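PDB 5C17: MerB2, which probably cleaves the carbon-mercury bond of organomercurial compounds as an alkylmercury lyase and is captured here with a bound mercury(II) ion. Local coordinates for residues P24-I29 with L44-I50; I29-R34 with I76-L82; R122-E128 with Y170-H176; G127-E131 with T143-T147. All blocks are in the same frame, centred on the assembly; numbering follows the deposited sequence. Where two conformers were deposited one is given.

Contact 1 of 4, residues P24-I29 with L44-I50; sequences PILRTI and LINQTGI
Two helices that cross steeply through apolar side chains, without a hydrogen bond between them, make up this contact in the N-terminal helical part of the chain. There, helices 22-34, 41-48 and 52-64 followed by strands 68-70 and 76-79 are consistent with a winged-helix-like arrangement. Residues 24-29 are a stretch of regular helix; 44-48 form the end of another, and Gly49 leaves it with phi 75° and psi 8°. The short axes approach to 10.6 Å, with 108° between their N-to-C directions. The register sets the CA of Pro24 7.0 Å from that of Thr48, and the CA of Ile25 7.0 Å from that of Leu44. Leu44 (m, t) points toward the first helix and has the largest area covered in the contact: its CD2 lies 3.6 Å from Thr28 CG2 and 3.8 Å from Ile29 CG1. Ile50, just past the helix end, turns back so that its CD1 sits 3.9 Å from Ile25 CG1 and 4.2 Å from Pro24 CB. Helix 52-64 adds Val58 against Ile25 and Val59 against Leu44. Both threonines satisfy their hydroxyls within their own segments, and their methyls also lie at the interface. Thr28 OG1 donates to Pro24 O (2.8 Å), and Thr48 OG1 donates to Leu44 O (2.8 Å) while accepting from Ile50 N (3.1 Å) in an ST turn. Thr48 CG2 comes 3.6 Å from Thr28 OG1.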
# COMPACT_ATOMS: atom_id res chain seq x y z
N PRO A 24 -16.50 -5.17 3.84
CA PRO A 24 -16.91 -4.38 5.00
C PRO A 24 -15.83 -4.28 6.09
O PRO A 24 -15.60 -3.20 6.66
CB PRO A 24 -18.15 -5.14 5.51
CG PRO A 24 -18.72 -5.76 4.26
CD PRO A 24 -17.50 -6.17 3.45
N ILE A 25 -15.15 -5.38 6.35
CA ILE A 25 -14.10 -5.41 7.37
C ILE A 25 -12.87 -4.60 6.94
O ILE A 25 -12.36 -3.78 7.71
CB ILE A 25 -13.77 -6.87 7.76
CG1 ILE A 25 -14.93 -7.44 8.59
CG2 ILE A 25 -12.45 -6.96 8.54
CD1 ILE A 25 -14.92 -8.94 8.74
N LEU A 26 -12.42 -4.79 5.71
CA LEU A 26 -11.28 -4.03 5.19
C LEU A 26 -11.56 -2.54 5.18
O LEU A 26 -10.70 -1.75 5.56
CB LEU A 26 -10.88 -4.49 3.79
CG LEU A 26 -10.04 -5.76 3.75
CD1 LEU A 26 -9.98 -6.30 2.33
CD2 LEU A 26 -8.62 -5.54 4.30
N ARG A 27 -12.76 -2.13 4.75
CA ARG A 27 -13.09 -0.70 4.77
C ARG A 27 -12.98 -0.15 6.18
O ARG A 27 -12.40 0.91 6.43
CB ARG A 27 -14.51 -0.46 4.27
CG ARG A 27 -14.70 -0.66 2.77
CD ARG A 27 -16.17 -0.45 2.36
NE ARG A 27 -16.60 0.91 2.64
CZ ARG A 27 -16.36 1.95 1.86
NH1 ARG A 27 -15.75 1.80 0.69
NH2 ARG A 27 -16.73 3.15 2.25
N THR A 28 -13.57 -0.88 7.13
CA THR A 28 -13.61 -0.42 8.50
C THR A 28 -12.18 -0.26 9.04
O THR A 28 -11.85 0.74 9.69
CB THR A 28 -14.46 -1.37 9.36
OG1 THR A 28 -15.78 -1.46 8.79
CG2 THR A 28 -14.57 -0.85 10.76
N ILE A 29 -11.32 -1.23 8.75
CA ILE A 29 -9.94 -1.16 9.22
C ILE A 29 -9.20 0.01 8.54
O ILE A 29 -8.59 0.86 9.18
CB ILE A 29 -9.18 -2.46 8.94
CG1 ILE A 29 -9.80 -3.63 9.73
CG2 ILE A 29 -7.71 -2.30 9.31
CD1 ILE A 29 -9.28 -5.02 9.31
N LEU A 44 -14.24 -3.91 15.54
CA LEU A 44 -14.80 -4.43 14.29
C LEU A 44 -16.15 -5.07 14.50
O LEU A 44 -17.09 -4.85 13.74
CB LEU A 44 -13.84 -5.43 13.66
CG LEU A 44 -12.62 -4.80 13.02
CD1 LEU A 44 -11.66 -5.90 12.60
CD2 LEU A 44 -12.99 -3.94 11.83
N ILE A 45 -16.27 -5.88 15.54
CA ILE A 45 -17.51 -6.53 15.85
C ILE A 45 -18.60 -5.48 16.12
O ILE A 45 -19.68 -5.54 15.54
CB ILE A 45 -17.32 -7.43 17.08
CG1 ILE A 45 -16.49 -8.65 16.70
CG2 ILE A 45 -18.67 -7.84 17.70
CD1 ILE A 45 -15.90 -9.35 17.91
N ASN A 46 -18.28 -4.52 16.98
CA ASN A 46 -19.27 -3.54 17.38
C ASN A 46 -19.71 -2.67 16.18
O ASN A 46 -20.90 -2.36 16.01
CB ASN A 46 -18.75 -2.67 18.55
CG ASN A 46 -18.55 -3.47 19.89
OD1 ASN A 46 -19.25 -4.46 20.14
ND2 ASN A 46 -17.62 -3.01 20.75
N GLN A 47 -18.76 -2.29 15.34
CA GLN A 47 -19.04 -1.36 14.25
C GLN A 47 -19.71 -2.04 13.05
O GLN A 47 -20.67 -1.51 12.49
CB GLN A 47 -17.76 -0.65 13.82
CG GLN A 47 -17.95 0.36 12.73
CD GLN A 47 -16.76 1.28 12.53
OE1 GLN A 47 -15.77 1.25 13.29
NE2 GLN A 47 -16.86 2.12 11.50
N THR A 48 -19.19 -3.19 12.64
CA THR A 48 -19.71 -3.85 11.44
C THR A 48 -21.00 -4.61 11.70
O THR A 48 -21.76 -4.87 10.75
CB THR A 48 -18.73 -4.85 10.80
OG1 THR A 48 -18.55 -5.97 11.67
CG2 THR A 48 -17.41 -4.20 10.47
N GLY A 49 -21.22 -5.04 12.93
CA GLY A 49 -22.37 -5.87 13.23
C GLY A 49 -22.25 -7.31 12.76
O GLY A 49 -23.21 -8.07 12.81
N ILE A 50 -21.07 -7.69 12.27
CA ILE A 50 -20.83 -9.04 11.77
C ILE A 50 -20.63 -10.00 12.96
O ILE A 50 -20.08 -9.62 13.97
CB ILE A 50 -19.61 -9.01 10.81
CG1 ILE A 50 -19.93 -8.13 9.60
CG2 ILE A 50 -19.23 -10.41 10.34
CD1 ILE A 50 -18.77 -7.82 8.72

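Contact 2 of 4, residues I29-R34 with I76-L82; sequences IFFSIR and IVGALGL
A helix lying across a tight beta hairpin shows how rotamers decide which part of the strand and turn each side chain meets. Residues 29-34 end helix 22-34. Strand 76-79 crosses them at 104° with axes 7.7 Å apart, then reverses through a type I' turn from Ala79 to Leu82, and Val77 and Gly78 form a classic beta bulge opposite Val69. The CA atoms of Phe30 and Ala79 are 5.5 Å apart. Ile29 (m, t) puts one methyl against two strand residues: its CG2 is 3.7 Å from Ile76 CG2 and 3.6 Å from Ala79 CB. Ile33 adopts m, m, which drives CD1 onto the backbone at the bulge, 3.6 Å from Val77 C. Phe30, with chi1 t, swings its ring to the turn: CD1 is 3.9 Å from Leu80 CB, and Ala79 O meets the ring edge. Helix 103-113 backs this packing with Leu109 and Leu113. The side chain of Leu80 also lies about 7 Å from the bound dithiol. Leu82 (t, p) points toward the helix, its CG 3.7 Å from Ile33 CG2.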
# COMPACT_ATOMS: atom_id res chain seq x y z
N ILE A 29 -11.32 -1.23 8.75
CA ILE A 29 -9.94 -1.16 9.22
C ILE A 29 -9.20 0.01 8.54
O ILE A 29 -8.59 0.86 9.18
CB ILE A 29 -9.18 -2.46 8.94
CG1 ILE A 29 -9.80 -3.63 9.73
CG2 ILE A 29 -7.71 -2.30 9.31
CD1 ILE A 29 -9.28 -5.02 9.31
N PHE A 30 -9.28 0.04 7.21
CA PHE A 30 -8.54 0.98 6.38
C PHE A 30 -8.86 2.42 6.75
O PHE A 30 -7.96 3.24 6.95
CB PHE A 30 -8.86 0.68 4.92
CG PHE A 30 -8.11 1.52 3.91
CD1 PHE A 30 -6.76 1.30 3.65
CD2 PHE A 30 -8.78 2.49 3.18
CE1 PHE A 30 -6.09 2.05 2.69
CE2 PHE A 30 -8.12 3.24 2.21
CZ PHE A 30 -6.78 3.02 1.97
N PHE A 31 -10.14 2.75 6.87
CA PHE A 31 -10.50 4.12 7.15
C PHE A 31 -10.19 4.50 8.63
O PHE A 31 -9.96 5.66 8.93
CB PHE A 31 -11.94 4.40 6.71
CG PHE A 31 -12.13 4.30 5.21
CD1 PHE A 31 -11.44 5.14 4.35
CD2 PHE A 31 -12.97 3.33 4.65
CE1 PHE A 31 -11.59 5.04 2.97
CE2 PHE A 31 -13.13 3.24 3.27
CZ PHE A 31 -12.43 4.09 2.44
N SER A 32 -10.12 3.52 9.53
CA SER A 32 -9.66 3.78 10.89
C SER A 32 -8.16 4.11 10.90
O SER A 32 -7.72 5.05 11.56
CB SER A 32 -9.95 2.58 11.79
OG SER A 32 -9.60 2.84 13.13
N ILE A 33 -7.36 3.34 10.16
CA ILE A 33 -5.93 3.60 10.04
C ILE A 33 -5.72 5.01 9.46
O ILE A 33 -4.84 5.75 9.91
CB ILE A 33 -5.24 2.53 9.16
CG1 ILE A 33 -5.36 1.13 9.81
CG2 ILE A 33 -3.78 2.86 8.92
CD1 ILE A 33 -4.86 1.03 11.23
N ARG A 34 -6.51 5.37 8.45
CA ARG A 34 -6.47 6.71 7.86
C ARG A 34 -6.60 7.77 8.94
O ARG A 34 -5.96 8.82 8.89
CB ARG A 34 -7.59 6.89 6.84
CG ARG A 34 -7.72 8.30 6.24
CD ARG A 34 -9.11 8.52 5.67
NE ARG A 34 -10.15 8.42 6.70
CZ ARG A 34 -11.45 8.34 6.44
NH1 ARG A 34 -11.87 8.37 5.18
NH2 ARG A 34 -12.32 8.25 7.43
N ILE A 76 -4.47 -4.13 15.24
CA ILE A 76 -4.26 -3.95 13.80
C ILE A 76 -3.81 -2.52 13.52
O ILE A 76 -4.49 -1.55 13.89
CB ILE A 76 -5.56 -4.26 13.02
CG1 ILE A 76 -6.05 -5.68 13.30
CG2 ILE A 76 -5.36 -4.03 11.51
CD1 ILE A 76 -7.50 -5.90 12.94
N VAL A 77 -2.65 -2.39 12.87
CA VAL A 77 -2.00 -1.10 12.71
C VAL A 77 -1.72 -0.74 11.25
O VAL A 77 -1.20 0.33 10.96
CB VAL A 77 -0.68 -1.02 13.50
CG1 VAL A 77 -0.97 -1.08 15.00
CG2 VAL A 77 0.30 -2.15 13.09
N GLY A 78 -2.07 -1.63 10.33
CA GLY A 78 -1.88 -1.34 8.92
C GLY A 78 -2.83 -2.15 8.07
O GLY A 78 -3.24 -3.25 8.47
N ALA A 79 -3.20 -1.60 6.91
CA ALA A 79 -4.08 -2.30 5.99
C ALA A 79 -3.90 -1.75 4.59
O ALA A 79 -3.83 -0.54 4.41
CB ALA A 79 -5.53 -2.15 6.41
N LEU A 80 -3.80 -2.65 3.61
CA LEU A 80 -3.85 -2.28 2.19
C LEU A 80 -2.84 -1.20 1.85
O LEU A 80 -3.13 -0.31 1.05
CB LEU A 80 -5.27 -1.85 1.79
CG LEU A 80 -6.36 -2.88 2.09
CD1 LEU A 80 -7.69 -2.34 1.69
CD2 LEU A 80 -6.14 -4.21 1.42
N GLY A 81 -1.65 -1.30 2.45
CA GLY A 81 -0.55 -0.39 2.14
C GLY A 81 -0.38 0.79 3.08
O GLY A 81 0.64 1.45 3.05
N LEU A 82 -1.39 1.05 3.90
CA LEU A 82 -1.40 2.20 4.80
C LEU A 82 -1.08 1.74 6.22
O LEU A 82 -1.63 0.74 6.68
CB LEU A 82 -2.78 2.84 4.76
CG LEU A 82 -2.97 4.12 5.56
CD1 LEU A 82 -2.10 5.25 5.03
CD2 LEU A 82 -4.45 4.53 5.55

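Contact 3 of 4, residues R122-E128 with Y170-H176; sequences RCAYTGE and YFSSVEH
A beta-hairpin loop can satisfy its polar atoms on its own side chains, and here the sulfur of the buried Cys123 accepts several backbone NH groups. Residues 123-128, after the strand end at Arg122, form the loop of the beta hairpin between strands 117-122 and 129-135; it closes with Cys123 N to Glu128 O (2.9 Å) and packs on the strand end and helix start of 170-176. The CA atoms of Cys123 and Phe171 lie 4.5 Å apart. Ala124 N donates to Tyr170 O (3.0 Å), and one water bridges Arg122 O (2.9 Å) and Tyr170 N (3.0 Å). Cys123, chi1 t, turns SG to accept from Ser172 N (3.2 Å), from Thr126 N (3.4 Å) and, weakly, from Tyr125 N (3.4 Å). Thr126 OG1 accepts from Glu128 N (3.0 Å) in an ST turn and donates to Glu128 OE2 (2.7 Å). Ser172 OG pairs with His176 ND1 (2.7 Å), and Ser173 OG, at the N-cap of helix 174-183, accepts from His176 N (2.9 Å). Tyr125 sends its hydroxyl to Glu183, Tyr170 to Thr106. Ala124 CB is 3.7 Å from Phe171 CE1, and Thr126 CG2 makes a CH-pi contact 3.8 Å from the centroid of the His176 ring.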
# COMPACT_ATOMS: atom_id res chain seq x y z
N ARG A 122 13.24 6.80 0.23
CA ARG A 122 14.66 6.59 -0.02
C ARG A 122 14.86 5.84 -1.32
O ARG A 122 14.08 4.96 -1.65
CB ARG A 122 15.30 5.75 1.09
CG ARG A 122 15.33 6.42 2.46
CD ARG A 122 16.43 7.42 2.54
NE ARG A 122 16.35 8.21 3.76
CZ ARG A 122 17.22 9.17 4.08
NH1 ARG A 122 18.27 9.40 3.30
NH2 ARG A 122 17.05 9.88 5.18
N CYS A 123 15.93 6.17 -2.04
CA CYS A 123 16.33 5.37 -3.19
C CYS A 123 16.85 4.03 -2.67
O CYS A 123 17.74 3.99 -1.83
CB CYS A 123 17.44 6.05 -3.98
SG CYS A 123 18.07 5.08 -5.37
N ALA A 124 16.29 2.94 -3.18
CA ALA A 124 16.70 1.61 -2.75
C ALA A 124 18.13 1.28 -3.14
O ALA A 124 18.72 0.34 -2.60
CB ALA A 124 15.76 0.56 -3.29
N TYR A 125 18.70 2.03 -4.08
CA TYR A 125 20.10 1.83 -4.44
C TYR A 125 21.02 2.77 -3.66
O TYR A 125 21.86 2.31 -2.90
CB TYR A 125 20.34 1.96 -5.94
CG TYR A 125 21.72 1.48 -6.32
CD1 TYR A 125 22.10 0.15 -6.12
CD2 TYR A 125 22.65 2.34 -6.87
CE1 TYR A 125 23.35 -0.29 -6.45
CE2 TYR A 125 23.93 1.89 -7.22
CZ TYR A 125 24.26 0.58 -7.02
OH TYR A 125 25.53 0.12 -7.34
N THR A 126 20.87 4.07 -3.83
CA THR A 126 21.85 5.00 -3.28
C THR A 126 21.62 5.38 -1.83
O THR A 126 22.52 5.90 -1.19
CB THR A 126 21.89 6.31 -4.04
OG1 THR A 126 20.71 7.05 -3.74
CG2 THR A 126 22.04 6.09 -5.54
N GLY A 127 20.41 5.16 -1.32
CA GLY A 127 20.07 5.59 0.02
C GLY A 127 19.70 7.06 0.14
O GLY A 127 19.38 7.54 1.22
N GLU A 128 19.74 7.80 -0.96
CA GLU A 128 19.47 9.22 -0.90
C GLU A 128 17.97 9.48 -0.65
O GLU A 128 17.13 8.63 -0.95
CB GLU A 128 19.90 9.91 -2.19
CG GLU A 128 18.99 9.67 -3.38
CD GLU A 128 19.65 10.12 -4.67
OE1 GLU A 128 19.42 11.27 -5.08
OE2 GLU A 128 20.45 9.34 -5.23
N TYR A 170 11.41 2.49 -4.73
CA TYR A 170 11.70 3.79 -5.34
C TYR A 170 13.17 3.72 -5.75
O TYR A 170 13.99 3.22 -5.05
CB TYR A 170 11.54 4.98 -4.38
CG TYR A 170 10.19 5.70 -4.37
CD1 TYR A 170 9.66 6.29 -5.50
CD2 TYR A 170 9.47 5.82 -3.21
CE1 TYR A 170 8.48 6.95 -5.46
CE2 TYR A 170 8.27 6.47 -3.17
CZ TYR A 170 7.77 7.04 -4.31
OH TYR A 170 6.60 7.72 -4.34
N PHE A 171 13.46 4.28 -6.91
CA PHE A 171 14.81 4.50 -7.38
C PHE A 171 14.95 5.98 -7.78
O PHE A 171 14.07 6.59 -8.36
CB PHE A 171 15.26 3.58 -8.53
CG PHE A 171 15.50 2.17 -8.08
CD1 PHE A 171 16.59 1.87 -7.28
CD2 PHE A 171 14.62 1.14 -8.39
CE1 PHE A 171 16.78 0.60 -6.82
CE2 PHE A 171 14.83 -0.15 -7.94
CZ PHE A 171 15.92 -0.41 -7.15
N SER A 172 16.11 6.55 -7.49
CA SER A 172 16.39 7.94 -7.80
C SER A 172 16.45 8.23 -9.30
O SER A 172 16.30 9.37 -9.70
CB SER A 172 17.72 8.33 -7.16
OG SER A 172 18.72 7.38 -7.43
N SER A 173 16.69 7.19 -10.10
CA SER A 173 16.74 7.30 -11.55
C SER A 173 16.67 5.90 -12.14
O SER A 173 16.93 4.92 -11.45
CB SER A 173 18.04 7.95 -12.03
OG SER A 173 19.14 7.10 -11.76
N VAL A 174 16.38 5.83 -13.43
CA VAL A 174 16.45 4.54 -14.13
C VAL A 174 17.89 4.03 -14.14
O VAL A 174 18.13 2.83 -14.02
CB VAL A 174 15.89 4.64 -15.57
CG1 VAL A 174 16.11 3.32 -16.31
CG2 VAL A 174 14.40 5.02 -15.54
N GLU A 175 18.85 4.93 -14.30
CA GLU A 175 20.24 4.54 -14.33
C GLU A 175 20.62 3.87 -13.00
O GLU A 175 21.33 2.87 -12.97
CB GLU A 175 21.13 5.74 -14.64
CG GLU A 175 20.96 6.31 -16.07
CD GLU A 175 19.64 7.02 -16.32
OE1 GLU A 175 19.08 7.64 -15.39
OE2 GLU A 175 19.14 6.95 -17.47
N HIS A 176 20.12 4.39 -11.88
CA HIS A 176 20.41 3.76 -10.59
C HIS A 176 19.62 2.45 -10.39
O HIS A 176 20.16 1.49 -9.84
CB HIS A 176 20.19 4.75 -9.45
CG HIS A 176 21.24 5.80 -9.39
ND1 HIS A 176 21.06 7.02 -8.77
CD2 HIS A 176 22.52 5.80 -9.84
CE1 HIS A 176 22.17 7.73 -8.87
NE2 HIS A 176 23.07 7.02 -9.52
O HOH W 1 12.65 2.51 -2.01

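Contact 4 of 4, residues G127-E131 with T143-T147; sequences GEPIE and TPDST
Pro144 sets its ring beside Ile130 and close to the carboxylate of Glu128, with CD 4.0 Å from Ile130 CG1 and CG 3.3 Å from Glu128 OE1. A cis peptide bond precedes this proline, so the chain bends sharply just where Thr143 ends its strand. The other carboxylate oxygen of Glu128 (p, t), OE2, accepts from the hydroxyl of Thr126. Strands 129-135 and 138-143 form an antiparallel beta hairpin at one end of the large sheet, and Glu131 with Thr143 is a hydrogen-bonded pair, CA to CA 5.2 Å: Glu131 N donates to Thr143 O (2.9 Å) and Thr143 N to Glu131 O (2.8 Å). Their side chains share one face of the sheet, Glu131 CB 3.5 Å from Thr143 OG1, while the Glu131 carboxylate goes on to a salt bridge with Lys141. A CA-H...O contact from Ile130 CA to Thr143 O spans 3.3 Å. Water links Pro129 O, to which it donates (2.9 Å), with Thr143 OG1 (2.8 Å). From Pro144 a type I turn runs to Thr147, where both Thr147 N (3.2 Å) and Thr147 OG1 (2.8 Å) donate to Pro144 O. With chi1 m, Thr147 has its CG2 3.9 Å from Ile130 CG2.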
# COMPACT_ATOMS: atom_id res chain seq x y z
N GLY A 127 20.41 5.16 -1.32
CA GLY A 127 20.07 5.59 0.02
C GLY A 127 19.70 7.06 0.14
O GLY A 127 19.38 7.54 1.22
N GLU A 128 19.74 7.80 -0.96
CA GLU A 128 19.47 9.22 -0.90
C GLU A 128 17.97 9.48 -0.65
O GLU A 128 17.13 8.63 -0.95
CB GLU A 128 19.90 9.91 -2.19
CG GLU A 128 18.99 9.67 -3.38
CD GLU A 128 19.65 10.12 -4.67
OE1 GLU A 128 19.42 11.27 -5.08
OE2 GLU A 128 20.45 9.34 -5.23
N PRO A 129 17.64 10.66 -0.11
CA PRO A 129 16.23 10.95 0.15
C PRO A 129 15.45 11.23 -1.14
O PRO A 129 15.98 11.82 -2.08
CB PRO A 129 16.29 12.20 1.04
CG PRO A 129 17.59 12.85 0.70
CD PRO A 129 18.53 11.74 0.37
N ILE A 130 14.20 10.82 -1.15
CA ILE A 130 13.25 11.07 -2.23
C ILE A 130 12.07 11.83 -1.64
O ILE A 130 11.57 11.46 -0.58
CB ILE A 130 12.79 9.74 -2.85
CG1 ILE A 130 14.01 9.12 -3.58
CG2 ILE A 130 11.57 9.93 -3.78
CD1 ILE A 130 13.74 7.86 -4.24
N GLU A 131 11.68 12.92 -2.29
CA GLU A 131 10.53 13.72 -1.88
C GLU A 131 9.59 13.89 -3.06
O GLU A 131 10.03 14.26 -4.15
CB GLU A 131 10.97 15.08 -1.34
CG GLU A 131 11.82 14.94 -0.09
CD GLU A 131 11.92 16.23 0.71
OE1 GLU A 131 12.26 16.14 1.91
OE2 GLU A 131 11.65 17.32 0.16
N THR A 143 11.78 15.14 -6.19
CA THR A 143 13.23 15.22 -6.11
C THR A 143 13.77 13.89 -5.64
O THR A 143 13.31 13.36 -4.63
CB THR A 143 13.71 16.33 -5.17
OG1 THR A 143 13.26 16.09 -3.83
CG2 THR A 143 13.20 17.68 -5.64
N PRO A 144 14.75 13.33 -6.36
CA PRO A 144 15.27 13.80 -7.65
C PRO A 144 14.20 13.78 -8.74
O PRO A 144 13.25 13.01 -8.67
CB PRO A 144 16.36 12.78 -7.98
CG PRO A 144 16.69 12.13 -6.71
CD PRO A 144 15.45 12.11 -5.90
N ASP A 145 14.35 14.64 -9.74
CA ASP A 145 13.33 14.76 -10.78
C ASP A 145 13.16 13.46 -11.57
O ASP A 145 12.10 13.22 -12.14
CB ASP A 145 13.60 15.95 -11.72
CG ASP A 145 14.99 15.95 -12.33
OD1 ASP A 145 15.73 14.95 -12.22
OD2 ASP A 145 15.35 16.98 -12.95
N SER A 146 14.20 12.62 -11.55
CA SER A 146 14.24 11.36 -12.30
C SER A 146 13.69 10.14 -11.53
O SER A 146 13.81 8.99 -11.99
CB SER A 146 15.68 11.08 -12.72
OG SER A 146 16.56 11.24 -11.62
N THR A 147 13.05 10.37 -10.39
CA THR A 147 12.54 9.30 -9.55
C THR A 147 11.55 8.42 -10.32
O THR A 147 10.67 8.91 -11.03
CB THR A 147 11.88 9.89 -8.30
OG1 THR A 147 12.87 10.51 -7.49
CG2 THR A 147 11.20 8.82 -7.45
O HOH W 2 14.99 14.54 -2.28

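Helix 22-34 opens the first two contacts in turn, and Ile29 belongs to both. Contact 1 closes first, onto helix 41-48; contact 2 closes only after helix 52-64 and strand 68-70, so the two cross along the chain, and Leu26 meets Leu80 where they touch. Together they bind the N-terminal helices to the first strands of the large sheet. Contacts 3 and 4 lie on the opposite side of the chain's centre and start from a shared stretch, Gly127 and Glu128. Contact 4 closes early, at the far edge of that sheet; contact 3 closes beyond it, reaching the small sheet and helix 174-183. Ser146 OG and Ser172 O, 2.7 Å apart in a probable hydrogen bond, join these two contacts.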